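PDB 1VJX: putative ferritin-like diiron-carboxylate protein TM1526 from Thermotoga maritima, which is of unknown function but, as a ferritin-like protein of the rubrerythrin family, probably binds metal and may act as an oxidoreductase. Local coordinates for residues E121-L126 / K133-I138; R63-Q68 / S129-T134; R56-I61 / D140-H145; F83-P88 / E112-I117; E38-N41 / T47-E50. One frame throughout, in Å; residues are numbered along the deposited sequence.

Contact 1: E121-L126 / K133-I138; sequences ELKDGL and KTVKKI
Segments 121-126 and 133-138 run antiparallel, the axes of their short helical pieces 9.5 Å apart at closest approach and inclined at 166°, with the CA atoms of Lys123 and Val135 facing each other at 6.1 Å. Val135 enters the groove between the helices and spreads its two methyls over different partners. CG2 meets Leu126 CD1 at 3.4 Å, tighter than usual for carbon atoms, and lies 4.2 Å from Leu122 CD2. The other branch, CG1, is placed opposite the backbone N (chi1 180°) and packs on Lys123 CB at 4.0 Å. These residues belong to the hairpin formed by helices 101-125 and 129-156, the last two long helices of a ferritin-like four-helix bundle; Leu122 also touches Ile18 and Leu19 of helix 15-36, so the apolar side of the contact faces the bundle interior. On the outer side Lys123 is used through its hydrocarbon chain. Its CD lies 3.7 Å from the backbone N of Lys136 and 3.8 Å from Lys136 CB, while bends at chi3 and chi4 turn the amine aside. The two lysine amines stay well separated, NZ of Lys123 being 6.6 Å from NZ of Lys136, and the latter has a long, weak ion pair with Asp140. Close to the turn, the carbonyl O of Lys123 accepts a hydrogen bond from Gln132 NE2.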
# COMPACT_ATOMS: atom_id res chain seq x y z
N GLU A 121 -1.98 -11.30 -3.31
CA GLU A 121 -1.58 -12.00 -4.52
C GLU A 121 -0.15 -12.41 -4.42
O GLU A 121 0.16 -13.56 -4.69
CB GLU A 121 -1.86 -11.16 -5.77
CG GLU A 121 -3.37 -11.16 -6.08
CD GLU A 121 -3.81 -10.15 -7.14
OE1 GLU A 121 -3.13 -9.12 -7.32
OE2 GLU A 121 -4.86 -10.39 -7.79
N LEU A 122 0.68 -11.46 -3.99
CA LEU A 122 2.12 -11.62 -3.77
C LEU A 122 2.45 -12.71 -2.77
O LEU A 122 3.33 -13.57 -3.01
CB LEU A 122 2.73 -10.31 -3.24
CG LEU A 122 4.19 -10.43 -2.74
CD1 LEU A 122 5.12 -10.95 -3.86
CD2 LEU A 122 4.73 -9.13 -2.14
N LYS A 123 1.76 -12.68 -1.64
CA LYS A 123 1.93 -13.69 -0.63
C LYS A 123 1.68 -15.11 -1.13
O LYS A 123 2.47 -16.03 -0.85
CB LYS A 123 1.07 -13.39 0.57
CG LYS A 123 1.48 -14.25 1.76
CD LYS A 123 0.87 -13.84 3.15
CE LYS A 123 -0.62 -14.04 3.17
NZ LYS A 123 -0.96 -15.48 3.37
N ASP A 124 0.62 -15.27 -1.90
CA ASP A 124 0.33 -16.54 -2.54
C ASP A 124 1.41 -17.00 -3.52
O ASP A 124 1.49 -18.17 -3.80
CB ASP A 124 -0.97 -16.45 -3.31
CG ASP A 124 -2.18 -16.83 -2.48
OD1 ASP A 124 -2.10 -16.86 -1.20
OD2 ASP A 124 -3.27 -17.12 -3.04
N GLY A 125 2.22 -16.09 -4.05
CA GLY A 125 3.23 -16.43 -5.07
C GLY A 125 4.59 -16.74 -4.49
O GLY A 125 5.48 -17.29 -5.19
N LEU A 126 4.78 -16.33 -3.24
CA LEU A 126 5.96 -16.65 -2.51
C LEU A 126 5.87 -18.10 -2.05
O LEU A 126 4.78 -18.61 -1.74
CB LEU A 126 6.18 -15.69 -1.35
CG LEU A 126 6.45 -14.23 -1.74
CD1 LEU A 126 6.17 -13.28 -0.52
CD2 LEU A 126 7.83 -14.06 -2.22
N LYS A 133 5.60 -15.17 5.73
CA LYS A 133 5.30 -14.62 7.07
C LYS A 133 5.57 -13.11 7.11
O LYS A 133 4.79 -12.35 7.71
CB LYS A 133 6.04 -15.40 8.20
CG LYS A 133 6.21 -14.62 9.54
CD LYS A 133 6.00 -15.51 10.78
N THR A 134 6.61 -12.66 6.41
CA THR A 134 6.98 -11.24 6.40
C THR A 134 5.89 -10.41 5.73
O THR A 134 5.52 -9.33 6.19
CB THR A 134 8.36 -11.03 5.69
OG1 THR A 134 9.45 -11.63 6.43
CG2 THR A 134 8.71 -9.57 5.66
N VAL A 135 5.34 -10.95 4.66
CA VAL A 135 4.29 -10.29 3.91
C VAL A 135 2.94 -10.33 4.62
O VAL A 135 2.18 -9.39 4.49
CB VAL A 135 4.17 -10.85 2.44
CG1 VAL A 135 3.07 -10.16 1.68
CG2 VAL A 135 5.54 -10.74 1.67
N LYS A 136 2.64 -11.41 5.33
CA LYS A 136 1.43 -11.46 6.17
C LYS A 136 1.42 -10.38 7.28
O LYS A 136 0.38 -9.82 7.58
CB LYS A 136 1.26 -12.84 6.82
CG LYS A 136 0.00 -12.90 7.68
CD LYS A 136 -0.60 -14.27 7.82
CE LYS A 136 -2.11 -14.20 8.29
NZ LYS A 136 -2.23 -14.18 9.76
N LYS A 137 2.57 -10.15 7.91
CA LYS A 137 2.75 -9.05 8.85
C LYS A 137 2.36 -7.70 8.24
O LYS A 137 1.59 -6.93 8.84
CB LYS A 137 4.20 -9.03 9.36
CG LYS A 137 4.40 -8.26 10.67
CD LYS A 137 5.87 -8.30 11.13
CE LYS A 137 6.28 -7.06 11.95
NZ LYS A 137 5.54 -6.93 13.28
N ILE A 138 2.86 -7.44 7.02
CA ILE A 138 2.55 -6.21 6.27
C ILE A 138 1.07 -6.09 5.94
O ILE A 138 0.49 -5.03 6.07
CB ILE A 138 3.41 -6.14 4.97
CG1 ILE A 138 4.91 -5.92 5.30
CG2 ILE A 138 2.95 -5.00 4.02
CD1 ILE A 138 5.83 -6.07 4.11

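Contact 2: R63-Q68 / S129-T134; sequences RKMSDQ and SDAQKT
Met65, modelled as selenomethionine, supplies most of the surface buried here and reaches from helix 43-68 onto Ala131 and Thr134 of helix 129-156. With CG on the far side of CB from the backbone N (chi1 -177°) the chain runs out extended, then bends at chi3, -64°, to deliver its terminal methyl. That methyl meets Thr134 tip to tip: Met65 CE is 3.4 Å from Thr134 CG2 and 3.5 Å from Thr134 CB, both close for carbon pairs. Met65 SE sits farther back, 4.3 Å from Ala131 CB, and Met65 CE also lies 3.7 Å from the carbonyl O of Ala131. Nothing crosses by hydrogen bond; the contact is apolar packing between the second and fourth long helices of the ferritin-like bundle, where the C-terminal end of one lies beside the N-terminal end of the other. Leu19 of helix 15-36 and Leu126, from the turn before helix 129-156, also touch Met65, so residues from several parts of the fold converge on one side chain. The small Ala131 is consistent with the close approach of the helices here, Met65 CA and Ala131 CA being 7.6 Å apart. Thr134 presents its methyl to Met65, while its hydroxyl OG1 lies 3.0 Å from Asp130 O in its own helix.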
# COMPACT_ATOMS: atom_id res chain seq x y z
N ARG A 63 11.66 -3.91 -0.74
CA ARG A 63 12.88 -3.70 -1.58
C ARG A 63 13.93 -4.76 -1.20
O ARG A 63 14.51 -5.41 -2.05
CB ARG A 63 13.51 -2.32 -1.40
CG ARG A 63 12.72 -1.16 -1.97
CD ARG A 63 13.59 0.12 -2.23
NE ARG A 63 13.82 0.85 -0.99
CZ ARG A 63 12.99 1.75 -0.47
NH1 ARG A 63 11.88 2.10 -1.11
NH2 ARG A 63 13.27 2.34 0.68
N LYS A 64 14.16 -4.94 0.10
CA LYS A 64 15.13 -5.93 0.55
C LYS A 64 14.74 -7.31 0.01
O LYS A 64 15.58 -8.11 -0.34
CB LYS A 64 15.14 -5.94 2.08
CG LYS A 64 16.36 -6.54 2.71
CD LYS A 64 16.09 -6.89 4.20
CE LYS A 64 17.31 -7.55 4.85
NZ LYS A 64 17.61 -6.89 6.17
N MSE A 65 13.45 -7.55 -0.06
CA MSE A 65 12.91 -8.87 -0.41
C MSE A 65 13.16 -9.16 -1.88
O MSE A 65 13.66 -10.25 -2.23
CB MSE A 65 11.42 -8.93 -0.11
CG MSE A 65 10.84 -10.26 -0.39
SE MSE A 65 8.96 -10.49 0.28
CE MSE A 65 9.14 -10.34 2.35
N SER A 66 12.89 -8.16 -2.73
CA SER A 66 13.09 -8.36 -4.15
C SER A 66 14.57 -8.55 -4.53
O SER A 66 14.90 -9.15 -5.55
CB SER A 66 12.45 -7.23 -4.95
OG SER A 66 13.32 -6.17 -5.19
N ASP A 67 15.45 -8.01 -3.70
CA ASP A 67 16.87 -8.22 -3.81
C ASP A 67 17.34 -9.59 -3.30
O ASP A 67 18.19 -10.21 -3.89
CB ASP A 67 17.60 -7.16 -2.99
CG ASP A 67 19.05 -7.11 -3.32
OD1 ASP A 67 19.38 -7.38 -4.53
OD2 ASP A 67 19.91 -6.81 -2.45
N GLN A 68 16.78 -10.05 -2.20
CA GLN A 68 17.35 -11.22 -1.50
C GLN A 68 16.57 -12.53 -1.72
O GLN A 68 17.12 -13.59 -1.49
CB GLN A 68 17.47 -10.87 -0.01
CG GLN A 68 18.74 -9.99 0.30
CD GLN A 68 18.71 -9.44 1.74
OE1 GLN A 68 17.75 -9.69 2.49
NE2 GLN A 68 19.76 -8.68 2.12
N SER A 129 8.68 -19.73 3.20
CA SER A 129 7.72 -19.54 4.29
C SER A 129 8.04 -18.34 5.19
O SER A 129 7.14 -17.82 5.86
CB SER A 129 7.60 -20.82 5.14
OG SER A 129 8.46 -20.84 6.29
N ASP A 130 9.31 -17.93 5.22
CA ASP A 130 9.74 -16.68 5.90
C ASP A 130 9.25 -15.42 5.16
O ASP A 130 8.71 -14.49 5.80
CB ASP A 130 11.27 -16.61 6.01
CG ASP A 130 11.81 -17.14 7.33
OD1 ASP A 130 11.06 -17.67 8.24
OD2 ASP A 130 13.06 -17.06 7.51
N ALA A 131 9.49 -15.39 3.85
CA ALA A 131 8.93 -14.37 2.97
C ALA A 131 7.41 -14.26 3.16
O ALA A 131 6.91 -13.17 3.38
CB ALA A 131 9.24 -14.64 1.50
N GLN A 132 6.69 -15.36 3.04
CA GLN A 132 5.24 -15.32 3.29
C GLN A 132 4.88 -14.78 4.69
O GLN A 132 3.97 -14.01 4.81
CB GLN A 132 4.62 -16.70 3.15
CG GLN A 132 4.61 -17.24 1.75
CD GLN A 132 3.88 -18.57 1.65
OE1 GLN A 132 4.20 -19.52 2.38
NE2 GLN A 132 2.88 -18.63 0.74
N LYS A 133 5.60 -15.17 5.73
CA LYS A 133 5.30 -14.62 7.07
C LYS A 133 5.57 -13.11 7.11
O LYS A 133 4.79 -12.35 7.71
CB LYS A 133 6.04 -15.40 8.20
CG LYS A 133 6.21 -14.62 9.54
CD LYS A 133 6.00 -15.51 10.78
N THR A 134 6.61 -12.66 6.41
CA THR A 134 6.98 -11.24 6.40
C THR A 134 5.89 -10.41 5.73
O THR A 134 5.52 -9.33 6.19
CB THR A 134 8.36 -11.03 5.69
OG1 THR A 134 9.45 -11.63 6.43
CG2 THR A 134 8.71 -9.57 5.66

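Contact 3: R56-I61 / D140-H145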
# COMPACT_ATOMS: atom_id res chain seq x y z
N ARG A 56 6.45 3.64 4.54
CA ARG A 56 7.91 3.71 4.35
C ARG A 56 8.59 2.38 4.70
O ARG A 56 9.21 1.72 3.83
CB ARG A 56 8.48 4.83 5.21
CG ARG A 56 9.97 5.13 4.98
CD ARG A 56 10.57 6.13 5.98
NE ARG A 56 10.31 5.72 7.36
CZ ARG A 56 11.05 4.84 8.05
NH1 ARG A 56 12.13 4.28 7.51
NH2 ARG A 56 10.72 4.54 9.30
N ILE A 57 8.44 1.97 5.96
CA ILE A 57 9.05 0.74 6.47
C ILE A 57 8.69 -0.48 5.63
O ILE A 57 9.54 -1.32 5.37
CB ILE A 57 8.65 0.53 7.95
CG1 ILE A 57 9.45 1.49 8.83
CG2 ILE A 57 8.89 -0.92 8.42
CD1 ILE A 57 8.86 1.63 10.23
N HIS A 58 7.44 -0.55 5.21
CA HIS A 58 6.94 -1.60 4.34
C HIS A 58 7.66 -1.66 3.02
O HIS A 58 8.00 -2.75 2.57
CB HIS A 58 5.46 -1.40 4.05
CG HIS A 58 4.58 -1.68 5.23
ND1 HIS A 58 3.28 -1.24 5.31
CD2 HIS A 58 4.83 -2.36 6.37
CE1 HIS A 58 2.77 -1.63 6.46
NE2 HIS A 58 3.70 -2.31 7.12
N ALA A 59 7.88 -0.49 2.41
CA ALA A 59 8.60 -0.37 1.14
C ALA A 59 10.03 -0.88 1.27
O ALA A 59 10.52 -1.57 0.41
CB ALA A 59 8.62 1.09 0.67
N GLU A 60 10.70 -0.50 2.37
CA GLU A 60 12.06 -0.95 2.68
C GLU A 60 12.11 -2.47 2.83
O GLU A 60 13.12 -3.09 2.61
CB GLU A 60 12.56 -0.31 3.98
CG GLU A 60 13.00 1.14 3.88
CD GLU A 60 13.32 1.81 5.25
OE1 GLU A 60 13.13 1.19 6.35
OE2 GLU A 60 13.75 3.00 5.23
N ILE A 61 11.00 -3.08 3.27
CA ILE A 61 10.99 -4.53 3.49
C ILE A 61 10.84 -5.23 2.16
O ILE A 61 11.56 -6.18 1.87
CB ILE A 61 9.89 -4.92 4.50
CG1 ILE A 61 10.35 -4.56 5.91
CG2 ILE A 61 9.51 -6.41 4.38
CD1 ILE A 61 9.25 -4.51 6.89
N ASP A 140 -1.50 -7.55 7.57
CA ASP A 140 -2.13 -7.25 8.84
C ASP A 140 -2.01 -5.79 9.21
O ASP A 140 -2.97 -5.20 9.63
CB ASP A 140 -1.53 -8.09 9.95
CG ASP A 140 -1.94 -9.53 9.88
OD1 ASP A 140 -3.08 -9.82 9.38
OD2 ASP A 140 -1.19 -10.45 10.34
N GLN A 141 -0.84 -5.19 9.04
CA GLN A 141 -0.67 -3.76 9.31
C GLN A 141 -1.44 -2.91 8.31
O GLN A 141 -1.98 -1.88 8.65
CB GLN A 141 0.83 -3.39 9.32
CG GLN A 141 1.51 -3.74 10.66
CD GLN A 141 3.05 -4.01 10.60
OE1 GLN A 141 3.70 -3.80 9.59
NE2 GLN A 141 3.58 -4.51 11.71
N GLU A 142 -1.47 -3.34 7.04
CA GLU A 142 -2.21 -2.61 6.01
C GLU A 142 -3.70 -2.65 6.33
O GLU A 142 -4.39 -1.69 6.07
CB GLU A 142 -1.96 -3.19 4.63
CG GLU A 142 -0.55 -2.92 4.09
CD GLU A 142 -0.25 -1.45 3.85
OE1 GLU A 142 -1.22 -0.65 3.84
OE2 GLU A 142 0.96 -1.11 3.68
N LYS A 143 -4.16 -3.77 6.89
CA LYS A 143 -5.58 -3.94 7.20
C LYS A 143 -5.98 -3.12 8.42
O LYS A 143 -7.13 -2.74 8.55
CB LYS A 143 -5.89 -5.40 7.45
CG LYS A 143 -5.97 -6.31 6.23
CD LYS A 143 -6.68 -7.64 6.63
CE LYS A 143 -5.77 -8.58 7.41
NZ LYS A 143 -6.51 -9.26 8.44
N GLU A 144 -5.03 -2.87 9.32
CA GLU A 144 -5.19 -1.86 10.39
C GLU A 144 -5.19 -0.40 9.89
O GLU A 144 -5.83 0.44 10.48
CB GLU A 144 -4.09 -2.01 11.44
CG GLU A 144 -4.20 -3.24 12.32
CD GLU A 144 -5.45 -3.25 13.15
OE1 GLU A 144 -5.98 -2.15 13.49
OE2 GLU A 144 -5.91 -4.37 13.46
N HIS A 145 -4.44 -0.10 8.82
CA HIS A 145 -4.46 1.23 8.24
C HIS A 145 -5.85 1.46 7.75
O HIS A 145 -6.44 2.50 7.98
CB HIS A 145 -3.55 1.36 7.02
CG HIS A 145 -2.09 1.36 7.33
ND1 HIS A 145 -1.13 1.80 6.43
CD2 HIS A 145 -1.43 1.01 8.46
CE1 HIS A 145 0.06 1.68 6.99
NE2 HIS A 145 -0.09 1.21 8.21
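The probable diiron centre of the four-helix bundle is the setting in which His58, from helix 43-68, meets Gln141 and Glu142 of helix 129-156. The imidazole is gripped at two edges. His58 NE2 donates to Gln141 OE1 at 2.9 Å with an N-H...O angle of 165°, the acceptor lying in the ring plane and the hydrogen meeting a lone pair in the carbonyl plane. Ring and amide are also nearly coplanar. At the other nitrogen, His58 ND1 gives a weak bond of 2.8 Å to Glu142 OE2, poorly directed at 129°, and it has a second partner in Glu26 of helix 15-36. Glu142 folds back at chi2 (-64°), which brings its carboxylate nearer to the histidine. Beyond it stands His145, whose ring is near parallel to that of His58 but slid aside, His58 CE1 to His145 CE1 4.3 Å. Replacing the histidine by an alanine here would probably leave Gln141 OE1 and Glu142 OE2 without these donors and Gln141 freer to turn. His58 and His145 each lie three residues after a glutamate, Glu55 and Glu142, and with Glu26 and Glu112 close by, this is consistent with the paired Glu-X-X-His motifs of rubrerythrin-like diiron sites.

Contact 4: F83-P88 / E112-I117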
# COMPACT_ATOMS: atom_id res chain seq x y z
N PHE A 83 -4.64 -8.99 -10.29
CA PHE A 83 -5.21 -7.66 -10.22
C PHE A 83 -4.22 -6.69 -9.61
O PHE A 83 -3.56 -6.99 -8.61
CB PHE A 83 -6.50 -7.67 -9.35
CG PHE A 83 -6.95 -6.30 -8.93
CD1 PHE A 83 -7.73 -5.54 -9.76
CD2 PHE A 83 -6.54 -5.76 -7.72
CE1 PHE A 83 -8.13 -4.24 -9.41
CE2 PHE A 83 -6.91 -4.49 -7.36
CZ PHE A 83 -7.72 -3.72 -8.22
N TYR A 84 -4.16 -5.50 -10.16
CA TYR A 84 -3.51 -4.40 -9.46
C TYR A 84 -3.97 -3.13 -10.14
O TYR A 84 -4.34 -3.16 -11.31
CB TYR A 84 -1.97 -4.55 -9.46
CG TYR A 84 -1.31 -4.43 -10.83
CD1 TYR A 84 -0.87 -3.20 -11.33
CD2 TYR A 84 -1.10 -5.55 -11.61
CE1 TYR A 84 -0.27 -3.12 -12.58
CE2 TYR A 84 -0.52 -5.49 -12.82
CZ TYR A 84 -0.10 -4.28 -13.32
OH TYR A 84 0.52 -4.30 -14.59
N GLU A 85 -3.99 -2.04 -9.39
CA GLU A 85 -4.06 -0.71 -9.98
C GLU A 85 -2.85 0.06 -9.46
O GLU A 85 -2.58 0.03 -8.25
CB GLU A 85 -5.31 0.06 -9.54
CG GLU A 85 -6.60 -0.72 -9.57
CD GLU A 85 -7.47 -0.34 -10.75
OE1 GLU A 85 -6.97 0.48 -11.57
OE2 GLU A 85 -8.61 -0.84 -10.84
N VAL A 86 -2.14 0.73 -10.32
CA VAL A 86 -1.08 1.60 -9.85
C VAL A 86 -1.69 2.83 -9.17
O VAL A 86 -2.84 3.23 -9.47
CB VAL A 86 -0.07 2.06 -10.96
CG1 VAL A 86 0.59 0.85 -11.65
CG2 VAL A 86 -0.71 2.99 -11.96
N PHE A 87 -0.92 3.41 -8.26
CA PHE A 87 -1.40 4.49 -7.43
C PHE A 87 -1.90 5.60 -8.36
O PHE A 87 -1.27 5.87 -9.37
CB PHE A 87 -0.29 5.01 -6.51
CG PHE A 87 -0.79 5.44 -5.17
CD1 PHE A 87 -1.22 6.74 -4.95
CD2 PHE A 87 -0.83 4.55 -4.14
CE1 PHE A 87 -1.67 7.13 -3.75
CE2 PHE A 87 -1.26 4.93 -2.92
CZ PHE A 87 -1.71 6.24 -2.72
N PRO A 88 -3.06 6.18 -8.04
CA PRO A 88 -3.59 7.29 -8.80
C PRO A 88 -2.69 8.49 -8.82
O PRO A 88 -1.87 8.70 -7.93
CB PRO A 88 -4.90 7.64 -8.08
CG PRO A 88 -5.23 6.53 -7.25
CD PRO A 88 -3.98 5.75 -6.96
N GLU A 112 -6.25 1.75 -0.90
CA GLU A 112 -5.76 0.82 0.10
C GLU A 112 -6.35 -0.60 -0.14
O GLU A 112 -5.63 -1.58 -0.17
CB GLU A 112 -6.11 1.33 1.51
CG GLU A 112 -5.64 0.43 2.64
CD GLU A 112 -4.13 0.21 2.60
OE1 GLU A 112 -3.40 1.06 2.05
OE2 GLU A 112 -3.66 -0.82 3.15
N LYS A 113 -7.64 -0.69 -0.37
CA LYS A 113 -8.25 -1.93 -0.72
C LYS A 113 -7.64 -2.57 -1.97
O LYS A 113 -7.49 -3.79 -2.02
CB LYS A 113 -9.77 -1.74 -0.85
CG LYS A 113 -10.42 -1.55 0.53
CD LYS A 113 -11.92 -1.86 0.57
CE LYS A 113 -12.75 -0.80 -0.09
NZ LYS A 113 -14.10 -0.70 0.55
N ASP A 114 -7.24 -1.74 -2.95
CA ASP A 114 -6.66 -2.24 -4.19
C ASP A 114 -5.28 -2.83 -3.91
O ASP A 114 -4.93 -3.94 -4.37
CB ASP A 114 -6.54 -1.11 -5.19
CG ASP A 114 -7.87 -0.73 -5.84
OD1 ASP A 114 -8.86 -1.46 -5.80
OD2 ASP A 114 -7.96 0.30 -6.53
N SER A 115 -4.51 -2.11 -3.10
CA SER A 115 -3.19 -2.55 -2.66
C SER A 115 -3.23 -3.80 -1.76
O SER A 115 -2.34 -4.65 -1.82
CB SER A 115 -2.54 -1.41 -1.92
OG SER A 115 -2.51 -0.27 -2.78
N ILE A 116 -4.27 -3.93 -0.94
CA ILE A 116 -4.40 -5.13 -0.09
C ILE A 116 -4.56 -6.41 -0.92
O ILE A 116 -3.90 -7.43 -0.65
CB ILE A 116 -5.48 -4.93 0.96
CG1 ILE A 116 -4.94 -3.93 1.99
CG2 ILE A 116 -5.85 -6.24 1.68
CD1 ILE A 116 -5.92 -3.45 3.01
N ILE A 117 -5.39 -6.34 -1.96
CA ILE A 117 -5.59 -7.46 -2.87
C ILE A 117 -4.26 -7.85 -3.44
O ILE A 117 -3.90 -9.03 -3.50
CB ILE A 117 -6.58 -7.11 -4.01
CG1 ILE A 117 -7.96 -6.84 -3.44
CG2 ILE A 117 -6.66 -8.25 -5.04
CD1 ILE A 117 -9.08 -6.79 -4.44
O HOH W 1 -3.40 -2.64 -6.47
O HOH W 2 -3.63 -0.05 -5.80
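The ring of Phe83 rests against the surface of helix 112-117, touching Asp114 and Ile117. With CG swung opposite the backbone N (chi1 165°), the ring presents its CZ/CE2 edge to Asp114: Phe83 CZ lies 3.5 Å from Asp114 OD1, which sits near the ring plane, and Phe83 CE2 is 3.6 Å from the carbonyl O of Asp114. The carboxylate is turned 65° from the ring. Ile117 comes in at about a right angle, its CG2 methyl 3.7 Å from Phe83 CD2. The second carboxylate oxygen, Asp114 OD2, meets the aliphatic CG of Glu85 at 3.5 Å. The two carboxylates come close, Glu85 OE2 lying 4.5 Å from Asp114 OD2, a proximity that may raise the proton affinity of one of them. A smaller residue such as an alanine in place of Phe83 would probably lose the packing on Ile117 and open a gap beside Asp114.

Two waters link the backbone of Glu85 to the helix, one at the carbonyl of Asp114 and one at the hydroxyl of Ser115. Water 1 accepts from Glu85 N at 3.0 Å and gives a weak bond to Asp114 O, while water 2 donates to both Glu85 O, at 2.7 Å, and Ser115 OG. Farther out, Phe83 N is hydrogen-bonded to Glu121 OE2, Ser115 OG to Val111 O, and Phe87 packs edge-to-face with Phe32 of helix 15-36. Residues 83-88, part of the long connection between the two helical hairpins of a ferritin-like bundle, thus run in extended form along helix 101-125.

Contact 5: E38-N41 / T47-E50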
# COMPACT_ATOMS: atom_id res chain seq x y z
N GLU A 38 -0.53 17.69 5.06
CA GLU A 38 -0.42 19.12 4.87
C GLU A 38 -1.77 19.77 4.78
O GLU A 38 -1.83 20.96 4.80
CB GLU A 38 0.33 19.44 3.57
CG GLU A 38 1.84 19.24 3.60
CD GLU A 38 2.44 19.02 2.21
OE1 GLU A 38 1.68 18.90 1.20
OE2 GLU A 38 3.69 18.91 2.12
N HIS A 39 -2.84 18.99 4.63
CA HIS A 39 -4.18 19.52 4.44
C HIS A 39 -5.01 19.55 5.73
O HIS A 39 -6.11 20.10 5.75
CB HIS A 39 -4.91 18.70 3.36
CG HIS A 39 -4.31 18.84 1.99
ND1 HIS A 39 -4.77 19.75 1.06
CD2 HIS A 39 -3.26 18.20 1.42
CE1 HIS A 39 -4.03 19.67 -0.03
NE2 HIS A 39 -3.11 18.74 0.16
N PHE A 40 -4.45 18.96 6.80
CA PHE A 40 -5.16 18.60 8.03
C PHE A 40 -4.34 18.88 9.27
O PHE A 40 -3.19 19.27 9.19
CB PHE A 40 -5.62 17.15 7.97
CG PHE A 40 -6.59 16.91 6.89
CD1 PHE A 40 -7.88 17.42 6.99
CD2 PHE A 40 -6.19 16.29 5.70
CE1 PHE A 40 -8.79 17.26 5.95
CE2 PHE A 40 -7.08 16.11 4.65
CZ PHE A 40 -8.39 16.59 4.78
N ASN A 41 -4.94 18.69 10.44
CA ASN A 41 -4.60 19.55 11.56
C ASN A 41 -4.15 18.95 12.89
O ASN A 41 -3.26 19.53 13.53
CB ASN A 41 -5.75 20.55 11.80
CG ASN A 41 -5.59 21.83 11.00
OD1 ASN A 41 -4.50 22.44 10.97
ND2 ASN A 41 -6.68 22.26 10.35
N THR A 47 -1.95 11.19 12.43
CA THR A 47 -2.34 9.89 11.92
C THR A 47 -1.74 9.70 10.54
O THR A 47 -1.03 8.73 10.29
CB THR A 47 -3.90 9.74 11.90
OG1 THR A 47 -4.33 9.24 13.17
CG2 THR A 47 -4.35 8.65 10.93
N PHE A 48 -2.01 10.63 9.64
CA PHE A 48 -1.54 10.52 8.28
C PHE A 48 -0.02 10.38 8.26
O PHE A 48 0.52 9.71 7.42
CB PHE A 48 -1.96 11.75 7.46
CG PHE A 48 -3.40 11.74 7.07
CD1 PHE A 48 -3.99 10.61 6.54
CD2 PHE A 48 -4.17 12.88 7.20
CE1 PHE A 48 -5.33 10.61 6.18
CE2 PHE A 48 -5.51 12.87 6.83
CZ PHE A 48 -6.08 11.73 6.32
N LEU A 49 0.67 11.02 9.19
CA LEU A 49 2.13 10.94 9.21
C LEU A 49 2.60 9.57 9.70
O LEU A 49 3.60 9.05 9.21
CB LEU A 49 2.75 12.06 10.05
CG LEU A 49 2.72 13.44 9.40
CD1 LEU A 49 3.04 14.55 10.43
CD2 LEU A 49 3.68 13.53 8.20
N GLU A 50 1.88 9.00 10.68
CA GLU A 50 2.17 7.65 11.14
C GLU A 50 2.00 6.68 10.00
O GLU A 50 2.88 5.87 9.75
CB GLU A 50 1.28 7.25 12.32
CG GLU A 50 1.92 7.57 13.66
CD GLU A 50 0.89 7.83 14.78
OE1 GLU A 50 -0.23 7.26 14.70
OE2 GLU A 50 1.22 8.59 15.75
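Phe40 and Phe48 have their CA atoms 8.9 Å apart, the closest CA pair between the irregular segment 38-41 and the helical segment 47-50. The gap is bridged by the two aromatic rings, both borne on CB atoms directed at the opposite segment. In Phe40, CG lies across from the carbonyl carbon and beside the backbone N (chi1 -63°), a placement that sends the ring toward the helix. The closest atoms are Phe40 CD2 and Phe48 CE2, 3.7 Å apart, and Phe40 CG stands 4.2 Å from the same Phe48 atom. The rings meet obliquely, their planes inclined by 47° and the centroids of Phe40 and Phe48 5.8 Å apart. The pair closes the turn between helices 15-36 and 43-68, the first helical hairpin of the bundle. Both rings also touch Leu101 and Val104 of helix 101-125, and Phe48, the more deeply buried of the two, reaches Tyr33 and Leu36 of helix 15-36 and Met152 of helix 129-156. Phe40 is held through its backbone as well, since its carbonyl O accepts a hydrogen bond from Lys45 NZ. No hydrogen bond spans the two segments, so the contact itself rests on dispersion and hydrophobic packing, which the two rings share with Leu101, Val104 and their other neighbours.

Overall arrangement
From the N terminus, contact 5 closes first, a short loop at the turn between helices 15-36 and 43-68. Helix 43-68 then opens contacts 3 and 2, whose wide loops both return to helix 129-156; the loop of contact 3 encloses that of contact 2. Contact 4 lies within both, pairing the long connection with helix 101-125. Contact 1 follows in series, also within the span of contact 3, and returns to a segment that overlaps that of contact 2. Contacts 1 and 2 thus bind one end of the bundle and contact 5 the other, with centres about 28 and 30 Å away. Contact 3 lies between, and its Glu142 adjoins Glu112 of contact 4.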